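Local coordinates for protein NEQ263 (Nanoarchaeum equitans Kin4-M, PDB 5BN3) that probably binds ATP as the NeqB subunit of an unusual archaeal ATP synthase catalytic core, assembled together with NeqA chains, at residues I118-P123 / E395-I400; D154-F159 / E211-E216; D227-A232 / H289-L294. All coordinates share one frame; numbering follows the deposited sequence.

Interaction 1: I118-P123 / E395-I400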
ATOM      1  N   ILE B 118      20.502  -0.315 -31.055  1.00 33.82           N
ATOM      2  CA  ILE B 118      19.870  -1.631 -31.115  1.00 38.56           C
ATOM      3  C   ILE B 118      20.814  -2.688 -31.695  1.00 37.38           C
ATOM      4  O   ILE B 118      21.088  -3.700 -31.053  1.00 36.84           O
ATOM      5  CB  ILE B 118      18.582  -1.593 -31.966  1.00 31.95           C
ATOM      6  CG1 ILE B 118      17.495  -0.777 -31.258  1.00 39.52           C
ATOM      7  CG2 ILE B 118      18.081  -3.002 -32.246  1.00 34.05           C
ATOM      8  CD1 ILE B 118      16.201  -0.665 -32.048  1.00 35.73           C
ATOM      9  N   ASP B 119      21.317  -2.442 -32.903  1.00 32.05           N
ATOM     10  CA  ASP B 119      22.052  -3.458 -33.666  1.00 32.87           C
ATOM     11  C   ASP B 119      23.292  -4.060 -32.994  1.00 37.33           C
ATOM     12  O   ASP B 119      23.540  -5.260 -33.116  1.00 37.01           O
ATOM     13  CB  ASP B 119      22.431  -2.912 -35.048  1.00 35.52           C
ATOM     14  CG  ASP B 119      21.233  -2.744 -35.961  1.00 48.30           C
ATOM     15  OD1 ASP B 119      20.163  -3.318 -35.665  1.00 42.09           O
ATOM     16  OD2 ASP B 119      21.365  -2.044 -36.986  1.00 47.69           O
ATOM     17  N   VAL B 120      24.073  -3.238 -32.303  1.00 36.91           N
ATOM     18  CA  VAL B 120      25.310  -3.721 -31.691  1.00 33.47           C
ATOM     19  C   VAL B 120      25.062  -4.620 -30.480  1.00 34.18           C
ATOM     20  O   VAL B 120      25.412  -5.798 -30.490  1.00 33.58           O
ATOM     21  CB  VAL B 120      26.238  -2.556 -31.284  1.00 34.48           C
ATOM     22  CG1 VAL B 120      27.486  -3.087 -30.609  1.00 38.37           C
ATOM     23  CG2 VAL B 120      26.615  -1.736 -32.505  1.00 34.38           C
ATOM     24  N   ALA B 121      24.440  -4.068 -29.445  1.00 31.83           N
ATOM     25  CA  ALA B 121      24.296  -4.792 -28.185  1.00 34.86           C
ATOM     26  C   ALA B 121      22.980  -5.555 -28.045  1.00 37.42           C
ATOM     27  O   ALA B 121      22.921  -6.558 -27.344  1.00 36.49           O
ATOM     28  CB  ALA B 121      24.480  -3.849 -27.017  1.00 40.44           C
ATOM     29  N   HIS B 122      21.924  -5.085 -28.702  1.00 30.73           N
ATOM     30  CA  HIS B 122      20.608  -5.706 -28.529  1.00 32.54           C
ATOM     31  C   HIS B 122      19.885  -6.011 -29.840  1.00 34.24           C
ATOM     32  O   HIS B 122      18.734  -5.603 -30.013  1.00 31.32           O
ATOM     33  CB  HIS B 122      19.717  -4.802 -27.666  1.00 29.46           C
ATOM     34  CG  HIS B 122      20.406  -4.247 -26.458  1.00 33.77           C
ATOM     35  ND1 HIS B 122      20.845  -5.037 -25.418  1.00 38.52           N
ATOM     36  CD2 HIS B 122      20.720  -2.972 -26.116  1.00 34.42           C
ATOM     37  CE1 HIS B 122      21.405  -4.278 -24.493  1.00 36.34           C
ATOM     38  NE2 HIS B 122      21.341  -3.020 -24.894  1.00 36.98           N
ATOM     39  N   PRO B 123      20.543  -6.740 -30.764  1.00 34.02           N
ATOM     40  CA  PRO B 123      19.934  -6.900 -32.088  1.00 34.58           C
ATOM     41  C   PRO B 123      18.649  -7.719 -32.077  1.00 30.26           C
ATOM     42  O   PRO B 123      18.498  -8.644 -31.271  1.00 32.82           O
ATOM     43  CB  PRO B 123      21.016  -7.636 -32.887  1.00 36.74           C
ATOM     44  CG  PRO B 123      21.810  -8.368 -31.863  1.00 37.34           C
ATOM     45  CD  PRO B 123      21.814  -7.478 -30.649  1.00 31.42           C
ATOM     46  N   GLU B 395      28.869  -2.186 -39.653  1.00 43.61           N
ATOM     47  CA  GLU B 395      30.269  -1.798 -39.779  1.00 44.06           C
ATOM     48  C   GLU B 395      30.472  -0.343 -39.367  1.00 38.84           C
ATOM     49  O   GLU B 395      31.460  -0.008 -38.715  1.00 45.58           O
ATOM     50  CB  GLU B 395      30.769  -2.014 -41.212  1.00 43.09           C
ATOM     51  CG  GLU B 395      30.836  -3.470 -41.654  1.00 59.23           C
ATOM     52  CD  GLU B 395      29.501  -4.009 -42.139  1.00 75.14           C
ATOM     53  OE1 GLU B 395      28.587  -3.204 -42.417  1.00 52.23           O
ATOM     54  OE2 GLU B 395      29.370  -5.246 -42.247  1.00 72.96           O
ATOM     55  N   LYS B 396      29.532   0.515 -39.750  1.00 37.46           N
ATOM     56  CA  LYS B 396      29.575   1.922 -39.364  1.00 35.20           C
ATOM     57  C   LYS B 396      29.430   2.076 -37.851  1.00 49.28           C
ATOM     58  O   LYS B 396      30.103   2.903 -37.234  1.00 37.71           O
ATOM     59  CB  LYS B 396      28.481   2.714 -40.090  1.00 39.13           C
ATOM     60  CG  LYS B 396      28.406   4.186 -39.702  1.00 47.37           C
ATOM     61  CD  LYS B 396      29.728   4.898 -39.963  1.00 56.74           C
ATOM     62  CE  LYS B 396      29.692   6.345 -39.491  1.00 59.03           C
ATOM     63  NZ  LYS B 396      28.681   7.160 -40.213  1.00 65.06           N
ATOM     64  N   SER B 397      28.558   1.267 -37.257  1.00 39.31           N
ATOM     65  CA  SER B 397      28.355   1.288 -35.812  1.00 33.67           C
ATOM     66  C   SER B 397      29.616   0.861 -35.059  1.00 38.18           C
ATOM     67  O   SER B 397      29.936   1.420 -34.008  1.00 40.45           O
ATOM     68  CB  SER B 397      27.173   0.392 -35.427  1.00 38.53           C
ATOM     69  OG  SER B 397      25.952   0.914 -35.926  1.00 36.89           O
ATOM     70  N   PHE B 398      30.324  -0.128 -35.600  1.00 39.72           N
ATOM     71  CA  PHE B 398      31.587  -0.581 -35.022  1.00 48.70           C
ATOM     72  C   PHE B 398      32.649   0.513 -35.104  1.00 52.62           C
ATOM     73  O   PHE B 398      33.424   0.708 -34.168  1.00 53.86           O
ATOM     74  CB  PHE B 398      32.092  -1.835 -35.744  1.00 43.12           C
ATOM     75  CG  PHE B 398      31.276  -3.071 -35.476  1.00 48.23           C
ATOM     76  CD1 PHE B 398      30.408  -3.135 -34.394  1.00 41.74           C
ATOM     77  CD2 PHE B 398      31.391  -4.177 -36.305  1.00 46.13           C
ATOM     78  CE1 PHE B 398      29.663  -4.280 -34.152  1.00 39.59           C
ATOM     79  CE2 PHE B 398      30.651  -5.322 -36.068  1.00 58.33           C
ATOM     80  CZ  PHE B 398      29.788  -5.373 -34.989  1.00 44.02           C
ATOM     81  N   GLU B 399      32.681   1.216 -36.236  1.00 50.09           N
ATOM     82  CA  GLU B 399      33.629   2.307 -36.456  1.00 51.45           C
ATOM     83  C   GLU B 399      33.445   3.435 -35.447  1.00 57.81           C
ATOM     84  O   GLU B 399      34.421   4.020 -34.972  1.00 47.16           O
ATOM     85  CB  GLU B 399      33.484   2.865 -37.876  1.00 54.88           C
ATOM     86  CG  GLU B 399      33.984   1.943 -38.976  1.00 58.34           C
ATOM     87  CD  GLU B 399      33.774   2.529 -40.358  1.00 80.07           C
ATOM     88  OE1 GLU B 399      33.548   3.755 -40.455  1.00 71.40           O
ATOM     89  OE2 GLU B 399      33.828   1.766 -41.346  1.00 76.29           O
ATOM     90  N   ILE B 400      32.191   3.749 -35.135  1.00 46.55           N
ATOM     91  CA  ILE B 400      31.882   4.773 -34.143  1.00 44.99           C
ATOM     92  C   ILE B 400      32.423   4.368 -32.772  1.00 49.61           C
ATOM     93  O   ILE B 400      33.037   5.178 -32.077  1.00 45.96           O
ATOM     94  CB  ILE B 400      30.360   5.041 -34.060  1.00 51.63           C
ATOM     95  CG1 ILE B 400      29.853   5.643 -35.375  1.00 46.50           C
ATOM     96  CG2 ILE B 400      30.044   5.978 -32.915  1.00 40.52           C
ATOM     97  CD1 ILE B 400      28.349   5.860 -35.415  1.00 47.88           C
TER
HETATM   98  O   HOH W   1      23.974  -0.529 -36.976  1.00 37.67           O

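Interaction 2: D154-F159 / E211-E216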
ATOM      1  N   ASP B 154      10.978  -6.425 -47.348  1.00 64.02           N
ATOM      2  CA  ASP B 154      10.644  -7.624 -48.103  1.00 65.13           C
ATOM      3  C   ASP B 154       9.474  -8.377 -47.475  1.00 75.97           C
ATOM      4  O   ASP B 154       9.074  -9.432 -47.967  1.00 66.52           O
ATOM      5  CB  ASP B 154      11.860  -8.545 -48.127  1.00 88.39           C
ATOM      6  CG  ASP B 154      12.516  -8.666 -46.762  1.00 87.35           C
ATOM      7  OD1 ASP B 154      12.722  -7.621 -46.107  1.00 74.19           O
ATOM      8  OD2 ASP B 154      12.818  -9.802 -46.339  1.00 86.09           O
ATOM      9  N   LYS B 155       8.928  -7.832 -46.391  1.00 55.09           N
ATOM     10  CA  LYS B 155       7.939  -8.546 -45.593  1.00 44.37           C
ATOM     11  C   LYS B 155       6.587  -7.840 -45.523  1.00 44.96           C
ATOM     12  O   LYS B 155       6.498  -6.623 -45.688  1.00 45.53           O
ATOM     13  CB  LYS B 155       8.476  -8.761 -44.172  1.00 46.42           C
ATOM     14  CG  LYS B 155       9.870  -9.371 -44.107  1.00 53.33           C
ATOM     15  CD  LYS B 155      10.354  -9.478 -42.667  1.00 56.63           C
ATOM     16  CE  LYS B 155      11.755 -10.057 -42.588  1.00 56.45           C
ATOM     17  NZ  LYS B 155      12.757  -9.196 -43.268  1.00 48.46           N
ATOM     18  N   THR B 156       5.536  -8.615 -45.273  1.00 41.50           N
ATOM     19  CA  THR B 156       4.227  -8.049 -44.977  1.00 41.99           C
ATOM     20  C   THR B 156       4.253  -7.464 -43.566  1.00 45.45           C
ATOM     21  O   THR B 156       4.711  -8.116 -42.625  1.00 38.83           O
ATOM     22  CB  THR B 156       3.124  -9.123 -45.050  1.00 53.77           C
ATOM     23  OG1 THR B 156       3.097  -9.700 -46.362  1.00 59.90           O
ATOM     24  CG2 THR B 156       1.766  -8.515 -44.745  1.00 43.95           C
ATOM     25  N   ILE B 157       3.781  -6.230 -43.420  1.00 39.98           N
ATOM     26  CA  ILE B 157       3.665  -5.618 -42.101  1.00 38.72           C
ATOM     27  C   ILE B 157       2.217  -5.673 -41.635  1.00 38.25           C
ATOM     28  O   ILE B 157       1.311  -5.259 -42.356  1.00 36.94           O
ATOM     29  CB  ILE B 157       4.128  -4.148 -42.118  1.00 45.06           C
ATOM     30  CG1 ILE B 157       5.610  -4.065 -42.489  1.00 40.94           C
ATOM     31  CG2 ILE B 157       3.901  -3.497 -40.763  1.00 47.53           C
ATOM     32  CD1 ILE B 157       6.128  -2.648 -42.609  1.00 53.02           C
ATOM     33  N   ILE B 158       1.994  -6.194 -40.435  1.00 33.79           N
ATOM     34  CA  ILE B 158       0.664  -6.149 -39.838  1.00 30.86           C
ATOM     35  C   ILE B 158       0.686  -5.239 -38.615  1.00 38.50           C
ATOM     36  O   ILE B 158       1.469  -5.446 -37.685  1.00 35.01           O
ATOM     37  CB  ILE B 158       0.151  -7.553 -39.468  1.00 36.33           C
ATOM     38  CG1 ILE B 158       0.071  -8.421 -40.727  1.00 38.47           C
ATOM     39  CG2 ILE B 158      -1.214  -7.468 -38.801  1.00 40.58           C
ATOM     40  CD1 ILE B 158      -0.420  -9.828 -40.478  1.00 42.49           C
ATOM     41  N   PHE B 159      -0.168  -4.221 -38.634  1.00 34.89           N
ATOM     42  CA  PHE B 159      -0.226  -3.232 -37.567  1.00 29.86           C
ATOM     43  C   PHE B 159      -1.536  -3.352 -36.802  1.00 38.16           C
ATOM     44  O   PHE B 159      -2.614  -3.190 -37.375  1.00 38.27           O
ATOM     45  CB  PHE B 159      -0.074  -1.826 -38.153  1.00 34.79           C
ATOM     46  CG  PHE B 159      -0.246  -0.721 -37.150  1.00 48.30           C
ATOM     47  CD1 PHE B 159       0.435  -0.743 -35.942  1.00 46.95           C
ATOM     48  CD2 PHE B 159      -1.070   0.359 -37.429  1.00 53.95           C
ATOM     49  CE1 PHE B 159       0.282   0.283 -35.026  1.00 49.50           C
ATOM     50  CE2 PHE B 159      -1.226   1.387 -36.520  1.00 39.22           C
ATOM     51  CZ  PHE B 159      -0.547   1.349 -35.313  1.00 42.13           C
ATOM     52  N   GLU B 211      -0.348 -15.660 -38.669  1.00 34.21           N
ATOM     53  CA  GLU B 211      -0.057 -17.092 -38.656  1.00 38.11           C
ATOM     54  C   GLU B 211      -0.406 -17.741 -39.990  1.00 44.54           C
ATOM     55  O   GLU B 211       0.269 -18.670 -40.430  1.00 39.90           O
ATOM     56  CB  GLU B 211      -0.822 -17.788 -37.528  1.00 40.93           C
ATOM     57  CG  GLU B 211      -0.287 -17.506 -36.134  1.00 41.70           C
ATOM     58  CD  GLU B 211      -1.173 -18.088 -35.053  1.00 58.34           C
ATOM     59  OE1 GLU B 211      -2.365 -18.349 -35.333  1.00 52.97           O
ATOM     60  OE2 GLU B 211      -0.681 -18.290 -33.922  1.00 45.84           O
ATOM     61  N   TYR B 212      -1.472 -17.259 -40.622  1.00 42.89           N
ATOM     62  CA  TYR B 212      -1.864 -17.749 -41.937  1.00 43.60           C
ATOM     63  C   TYR B 212      -0.806 -17.390 -42.971  1.00 41.20           C
ATOM     64  O   TYR B 212      -0.351 -18.242 -43.730  1.00 41.81           O
ATOM     65  CB  TYR B 212      -3.223 -17.169 -42.346  1.00 46.72           C
ATOM     66  CG  TYR B 212      -3.610 -17.479 -43.774  1.00 51.82           C
ATOM     67  CD1 TYR B 212      -4.114 -18.725 -44.122  1.00 51.96           C
ATOM     68  CD2 TYR B 212      -3.473 -16.525 -44.774  1.00 47.24           C
ATOM     69  CE1 TYR B 212      -4.467 -19.013 -45.425  1.00 58.04           C
ATOM     70  CE2 TYR B 212      -3.822 -16.806 -46.082  1.00 52.98           C
ATOM     71  CZ  TYR B 212      -4.320 -18.050 -46.399  1.00 60.30           C
ATOM     72  OH  TYR B 212      -4.670 -18.334 -47.698  1.00 71.50           O
ATOM     73  N   LEU B 213      -0.416 -16.120 -42.996  1.00 33.02           N
ATOM     74  CA  LEU B 213       0.572 -15.639 -43.957  1.00 36.61           C
ATOM     75  C   LEU B 213       1.943 -16.291 -43.768  1.00 40.53           C
ATOM     76  O   LEU B 213       2.597 -16.675 -44.740  1.00 43.19           O
ATOM     77  CB  LEU B 213       0.695 -14.113 -43.871  1.00 38.53           C
ATOM     78  CG  LEU B 213      -0.517 -13.292 -44.322  1.00 48.42           C
ATOM     79  CD1 LEU B 213      -0.258 -11.799 -44.182  1.00 47.51           C
ATOM     80  CD2 LEU B 213      -0.867 -13.632 -45.754  1.00 49.56           C
ATOM     81  N   ALA B 214       2.370 -16.427 -42.516  1.00 34.82           N
ATOM     82  CA  ALA B 214       3.709 -16.929 -42.221  1.00 42.00           C
ATOM     83  C   ALA B 214       3.830 -18.445 -42.337  1.00 46.00           C
ATOM     84  O   ALA B 214       4.819 -18.958 -42.865  1.00 39.29           O
ATOM     85  CB  ALA B 214       4.146 -16.477 -40.837  1.00 37.49           C
ATOM     86  N   PHE B 215       2.829 -19.161 -41.836  1.00 39.76           N
ATOM     87  CA  PHE B 215       2.941 -20.610 -41.685  1.00 44.65           C
ATOM     88  C   PHE B 215       2.127 -21.414 -42.699  1.00 50.94           C
ATOM     89  O   PHE B 215       2.280 -22.632 -42.787  1.00 48.81           O
ATOM     90  CB  PHE B 215       2.595 -21.016 -40.248  1.00 45.09           C
ATOM     91  CG  PHE B 215       3.432 -20.314 -39.213  1.00 44.13           C
ATOM     92  CD1 PHE B 215       4.783 -20.093 -39.434  1.00 44.05           C
ATOM     93  CD2 PHE B 215       2.865 -19.852 -38.035  1.00 39.29           C
ATOM     94  CE1 PHE B 215       5.561 -19.439 -38.493  1.00 41.66           C
ATOM     95  CE2 PHE B 215       3.636 -19.195 -37.088  1.00 41.55           C
ATOM     96  CZ  PHE B 215       4.985 -18.989 -37.318  1.00 39.99           C
ATOM     97  N   GLU B 216       1.268 -20.741 -43.458  1.00 51.90           N
ATOM     98  CA  GLU B 216       0.548 -21.396 -44.548  1.00 57.10           C
ATOM     99  C   GLU B 216       1.023 -20.899 -45.909  1.00 53.49           C
ATOM    100  O   GLU B 216       1.111 -21.670 -46.863  1.00 55.22           O
ATOM    101  CB  GLU B 216      -0.968 -21.207 -44.412  1.00 46.65           C
ATOM    102  CG  GLU B 216      -1.628 -22.093 -43.364  1.00 67.21           C
ATOM    103  CD  GLU B 216      -3.013 -22.552 -43.788  1.00 81.09           C
ATOM    104  OE1 GLU B 216      -3.402 -22.274 -44.943  1.00 85.87           O
ATOM    105  OE2 GLU B 216      -3.708 -23.196 -42.973  1.00 88.83           O
TER

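Interaction 3: D227-A232 / H289-L294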
ATOM      1  N   ASP B 227      -1.539  -0.104 -28.095  1.00 36.88           N
ATOM      2  CA  ASP B 227      -0.662  -0.089 -26.928  1.00 34.74           C
ATOM      3  C   ASP B 227      -1.120  -1.221 -26.017  1.00 37.98           C
ATOM      4  O   ASP B 227      -2.317  -1.354 -25.755  1.00 39.05           O
ATOM      5  CB  ASP B 227      -0.835   1.263 -26.215  1.00 36.17           C
ATOM      6  CG  ASP B 227       0.119   1.462 -25.042  1.00 42.80           C
ATOM      7  OD1 ASP B 227       0.386   0.508 -24.282  1.00 41.93           O
ATOM      8  OD2 ASP B 227       0.592   2.606 -24.863  1.00 54.44           O
ATOM      9  N   MET B 228      -0.187  -2.037 -25.530  1.00 31.74           N
ATOM     10  CA  MET B 228      -0.558  -3.188 -24.706  1.00 33.88           C
ATOM     11  C   MET B 228      -1.177  -2.777 -23.372  1.00 34.19           C
ATOM     12  O   MET B 228      -1.900  -3.557 -22.751  1.00 31.65           O
ATOM     13  CB  MET B 228       0.636  -4.125 -24.474  1.00 32.69           C
ATOM     14  CG  MET B 228       1.223  -4.745 -25.740  1.00 34.78           C
ATOM     15  SD  MET B 228       0.001  -5.307 -26.951  1.00 39.78           S
ATOM     16  CE  MET B 228      -0.856  -6.584 -26.028  1.00 37.64           C
ATOM     17  N   THR B 229      -0.907  -1.552 -22.934  1.00 31.07           N
ATOM     18  CA  THR B 229      -1.512  -1.051 -21.705  1.00 33.19           C
ATOM     19  C   THR B 229      -3.010  -0.815 -21.908  1.00 33.15           C
ATOM     20  O   THR B 229      -3.809  -1.029 -20.994  1.00 33.68           O
ATOM     21  CB  THR B 229      -0.815   0.229 -21.210  1.00 44.56           C
ATOM     22  OG1 THR B 229       0.577  -0.042 -20.999  1.00 43.79           O
ATOM     23  CG2 THR B 229      -1.422   0.692 -19.903  1.00 43.50           C
ATOM     24  N   ASN B 230      -3.388  -0.384 -23.109  1.00 25.61           N
ATOM     25  CA  ASN B 230      -4.800  -0.247 -23.454  1.00 33.57           C
ATOM     26  C   ASN B 230      -5.472  -1.608 -23.584  1.00 28.32           C
ATOM     27  O   ASN B 230      -6.651  -1.754 -23.267  1.00 34.70           O
ATOM     28  CB  ASN B 230      -4.978   0.533 -24.758  1.00 30.07           C
ATOM     29  CG  ASN B 230      -4.561   1.980 -24.637  1.00 31.86           C
ATOM     30  OD1 ASN B 230      -4.526   2.541 -23.542  1.00 33.63           O
ATOM     31  ND2 ASN B 230      -4.245   2.598 -25.770  1.00 38.79           N
ATOM     32  N   TYR B 231      -4.723  -2.595 -24.066  1.00 31.36           N
ATOM     33  CA  TYR B 231      -5.237  -3.956 -24.170  1.00 30.08           C
ATOM     34  C   TYR B 231      -5.562  -4.528 -22.796  1.00 35.21           C
ATOM     35  O   TYR B 231      -6.626  -5.112 -22.588  1.00 31.67           O
ATOM     36  CB  TYR B 231      -4.243  -4.871 -24.895  1.00 30.89           C
ATOM     37  CG  TYR B 231      -4.667  -6.320 -24.862  1.00 33.10           C
ATOM     38  CD1 TYR B 231      -5.551  -6.823 -25.803  1.00 33.49           C
ATOM     39  CD2 TYR B 231      -4.205  -7.178 -23.874  1.00 28.14           C
ATOM     40  CE1 TYR B 231      -5.954  -8.143 -25.769  1.00 35.58           C
ATOM     41  CE2 TYR B 231      -4.605  -8.494 -23.831  1.00 34.56           C
ATOM     42  CZ  TYR B 231      -5.481  -8.970 -24.777  1.00 45.47           C
ATOM     43  OH  TYR B 231      -5.873 -10.287 -24.733  1.00 38.95           O
ATOM     44  N   ALA B 232      -4.630  -4.375 -21.862  1.00 28.62           N
ATOM     45  CA  ALA B 232      -4.844  -4.839 -20.499  1.00 28.85           C
ATOM     46  C   ALA B 232      -6.049  -4.153 -19.861  1.00 32.22           C
ATOM     47  O   ALA B 232      -6.789  -4.773 -19.097  1.00 31.99           O
ATOM     48  CB  ALA B 232      -3.599  -4.611 -19.666  1.00 37.26           C
ATOM     49  N   HIS B 289       5.385  -1.738 -12.853  1.00 33.73           N
ATOM     50  CA  HIS B 289       3.936  -1.785 -13.008  1.00 31.28           C
ATOM     51  C   HIS B 289       3.573  -3.124 -13.641  1.00 30.23           C
ATOM     52  O   HIS B 289       4.334  -3.653 -14.448  1.00 27.02           O
ATOM     53  CB  HIS B 289       3.445  -0.631 -13.880  1.00 26.28           C
ATOM     54  CG  HIS B 289       1.956  -0.566 -14.019  1.00 39.84           C
ATOM     55  ND1 HIS B 289       1.262  -1.308 -14.948  1.00 32.72           N
ATOM     56  CD2 HIS B 289       1.029   0.166 -13.352  1.00 38.60           C
ATOM     57  CE1 HIS B 289      -0.030  -1.042 -14.847  1.00 46.81           C
ATOM     58  NE2 HIS B 289      -0.195  -0.150 -13.887  1.00 34.81           N
ATOM     59  N   VAL B 290       2.417  -3.669 -13.273  1.00 30.56           N
ATOM     60  CA  VAL B 290       2.048  -5.025 -13.679  1.00 31.28           C
ATOM     61  C   VAL B 290       2.118  -5.283 -15.192  1.00 25.80           C
ATOM     62  O   VAL B 290       2.527  -6.364 -15.613  1.00 31.38           O
ATOM     63  CB  VAL B 290       0.663  -5.426 -13.114  1.00 45.03           C
ATOM     64  CG1 VAL B 290      -0.400  -4.484 -13.612  1.00 41.94           C
ATOM     65  CG2 VAL B 290       0.318  -6.854 -13.493  1.00 42.47           C
ATOM     66  N   VAL B 291       1.747  -4.300 -16.010  1.00 26.63           N
ATOM     67  CA  VAL B 291       1.771  -4.509 -17.461  1.00 28.71           C
ATOM     68  C   VAL B 291       3.188  -4.648 -18.055  1.00 28.38           C
ATOM     69  O   VAL B 291       3.475  -5.638 -18.725  1.00 26.51           O
ATOM     70  CB  VAL B 291       0.930  -3.460 -18.229  1.00 32.13           C
ATOM     71  CG1 VAL B 291       1.058  -3.663 -19.728  1.00 30.46           C
ATOM     72  CG2 VAL B 291      -0.528  -3.544 -17.805  1.00 36.12           C
ATOM     73  N   PRO B 292       4.081  -3.667 -17.813  1.00 27.57           N
ATOM     74  CA  PRO B 292       5.437  -3.910 -18.325  1.00 24.89           C
ATOM     75  C   PRO B 292       6.149  -5.068 -17.629  1.00 23.54           C
ATOM     76  O   PRO B 292       6.978  -5.726 -18.259  1.00 28.14           O
ATOM     77  CB  PRO B 292       6.171  -2.591 -18.045  1.00 27.74           C
ATOM     78  CG  PRO B 292       5.378  -1.925 -16.969  1.00 27.12           C
ATOM     79  CD  PRO B 292       3.951  -2.320 -17.226  1.00 28.37           C
ATOM     80  N   ASP B 293       5.846  -5.309 -16.355  1.00 27.47           N
ATOM     81  CA  ASP B 293       6.495  -6.391 -15.623  1.00 32.96           C
ATOM     82  C   ASP B 293       6.133  -7.765 -16.183  1.00 34.21           C
ATOM     83  O   ASP B 293       7.013  -8.596 -16.420  1.00 29.38           O
ATOM     84  CB  ASP B 293       6.157  -6.323 -14.131  1.00 32.29           C
ATOM     85  CG  ASP B 293       6.847  -7.405 -13.331  1.00 43.41           C
ATOM     86  OD1 ASP B 293       8.094  -7.374 -13.239  1.00 33.83           O
ATOM     87  OD2 ASP B 293       6.151  -8.291 -12.787  1.00 36.13           O
ATOM     88  N   LEU B 294       4.842  -8.005 -16.397  1.00 27.42           N
ATOM     89  CA  LEU B 294       4.400  -9.277 -16.975  1.00 27.69           C
ATOM     90  C   LEU B 294       4.891  -9.430 -18.412  1.00 29.63           C
ATOM     91  O   LEU B 294       5.279 -10.523 -18.830  1.00 32.06           O
ATOM     92  CB  LEU B 294       2.874  -9.411 -16.914  1.00 29.20           C
ATOM     93  CG  LEU B 294       2.239  -9.552 -15.529  1.00 29.32           C
ATOM     94  CD1 LEU B 294       0.752  -9.862 -15.641  1.00 37.90           C
ATOM     95  CD2 LEU B 294       2.944 -10.617 -14.707  1.00 35.48           C
TER

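Interaction 1: I118-P123 / E395-I400
The Phe398 ring meets Val120 at a slant: the valine methyl CG2 stands 4.3 Å from ring atom CE1, neither squarely over the ring nor in its plane, and CG1 lies equally far from CE1. The same ring stacks on Tyr339 and makes an edge-to-face contact with His336, which probably helps hold its tilt, and Val120 fits beside a small aromatic cluster. CG2 of Val120 is the only branch that reaches Ser397, packing on its CB at 3.7 Å. Pointing CG1 opposite the backbone N (chi1 178°) turns CG2 to that CB, while CG1 stays near the phenylalanine ring. Leu343, Phe383, Ile394 and Ile401 complete the apolar surroundings of Val120. Next to this apolar contact runs a polar bridge. One water donates to Asp119 OD2 at 3.0 Å and accepts from Ser397 OG at 2.7 Å, while OG is also hydrogen-bonded to Ser116 OG. Asp119 is held from its own side by Thr113 OG1, bound to OD1, and Gly114 N, bound to OD2. The buried carboxylate thus has several partners, which would probably favour its charged form, and the nucleotide-binding and C-terminal family regions meet through methyl contacts and a shared water.

Interaction 2: D154-F159 / E211-E216
Leu213 reaches from helix 196-215 to strand 156-162 with a single methyl, CD1, which meets both Thr156 and Ile158. The closer approach is to Thr156, whose CG2 lies 3.9 Å from Leu213 CD1, the two side chains crossing at about a right angle. Ile158, two residues further along and on the same side, sends its CD1 to 4.2 Å from the same Leu213 CD1. Its chain is extended (chi2 180°), which carries the terminal methyl out to the leucine. Thr156 divides its branches by chemistry: with chi1 at -59° the methyl lies opposite the backbone N and meets the leucine, while OG1 is turned to a hydrogen bond with Asn184 OD1. That bond satisfies the buried hydroxyl and helps fix the rotation of the group. Val221 of strand 220-226 touches both Ile158 and Leu213, and Phe188 adds to the packing on Ile158.

Away from these three residues the segments diverge, and the solvent side is marked by Asp154 and Glu216. The exposed Asp154 takes no part in the packing; its OD2 forms a salt bridge of 3.1 Å with NZ of the buried Lys155, which approaches on the syn side of the carboxylate, 24° out of its plane. Lys155 NZ also bonds to Val151 O. The exposed Glu216 in segment 211-216 reaches Arg92 in a salt bridge, whereas the buried Glu211, on the helix side turned from the strand, pairs with Arg265.

Strand 156-162 runs parallel to both 185-190 and 220-226, with backbone bonds from Thr156 and Ile158 to Leu222. A helix laid by its leucine on such strands is the helix-on-parallel-strands layering expected in an alpha/beta fold such as the P-loop NTPase domain.

Interaction 3: D227-A232 / H289-L294
Val291 sets its two methyls against Thr229 and Ala232 near the start of helix 228-241, joining two N-terminal helix ends within the P-loop NTPase domain of the ATP synthase alpha/beta family. The segments 228-232 and 290-294 pass with their axes 10.2 Å apart at closest approach, and their directions differ by 112°.

The apolar part rests on both branches of the valine. CG2 packs on Ala232 CB at 3.7 Å. CG1, the branch set beside the valine's own carbonyl carbon, comes within 3.9 Å of Thr229 OG1 and also approaches the Met228 carbonyl oxygen. Thr229 OG1 has its polar partner outside the pair, in the carbonyl oxygen of Thr281, so the hydroxyl can be buried beside a methyl.

Neighbouring subunits also reach the contact: Arg396 of one V-type ATP synthase alpha chain packs on Asp227 and Thr229 and bonds to Asn230 OD1, and Asp293 packs on Phe225 of another alpha chain.

Each helix is capped by the residue just before it. Asp227 is the N-cap of the first, its OD1 accepting from Thr229 N at 2.8 Å while OD2 bonds to Thr281 OG1. His289 caps the second with a ring nitrogen: Val291 N donates to His289 ND1 over 3.2 Å, nearly straight at 167°, from a position tilted 27° out of the imidazole plane.

How the interactions relate
Interactions 2 and 3 follow one another along the chain, and both are nested inside the long loop that interaction 1 closes. They belong to the nucleotide-binding family region and are built around the parallel strands of its mixed sheet: strand 156-162 of interaction 2 pairs with strand 220-226, which leads directly into helix 228-241 of interaction 3. Their centres are 25 Å apart and their nearest atoms about 7 Å, without touching. Interaction 1 is set apart, with centres 28 Å from interaction 2 and 30 Å from interaction 3. Two contacts thus lie within the nucleotide-binding region, and interaction 1 joins the start of that region to helix 394-408 of the C-terminal region.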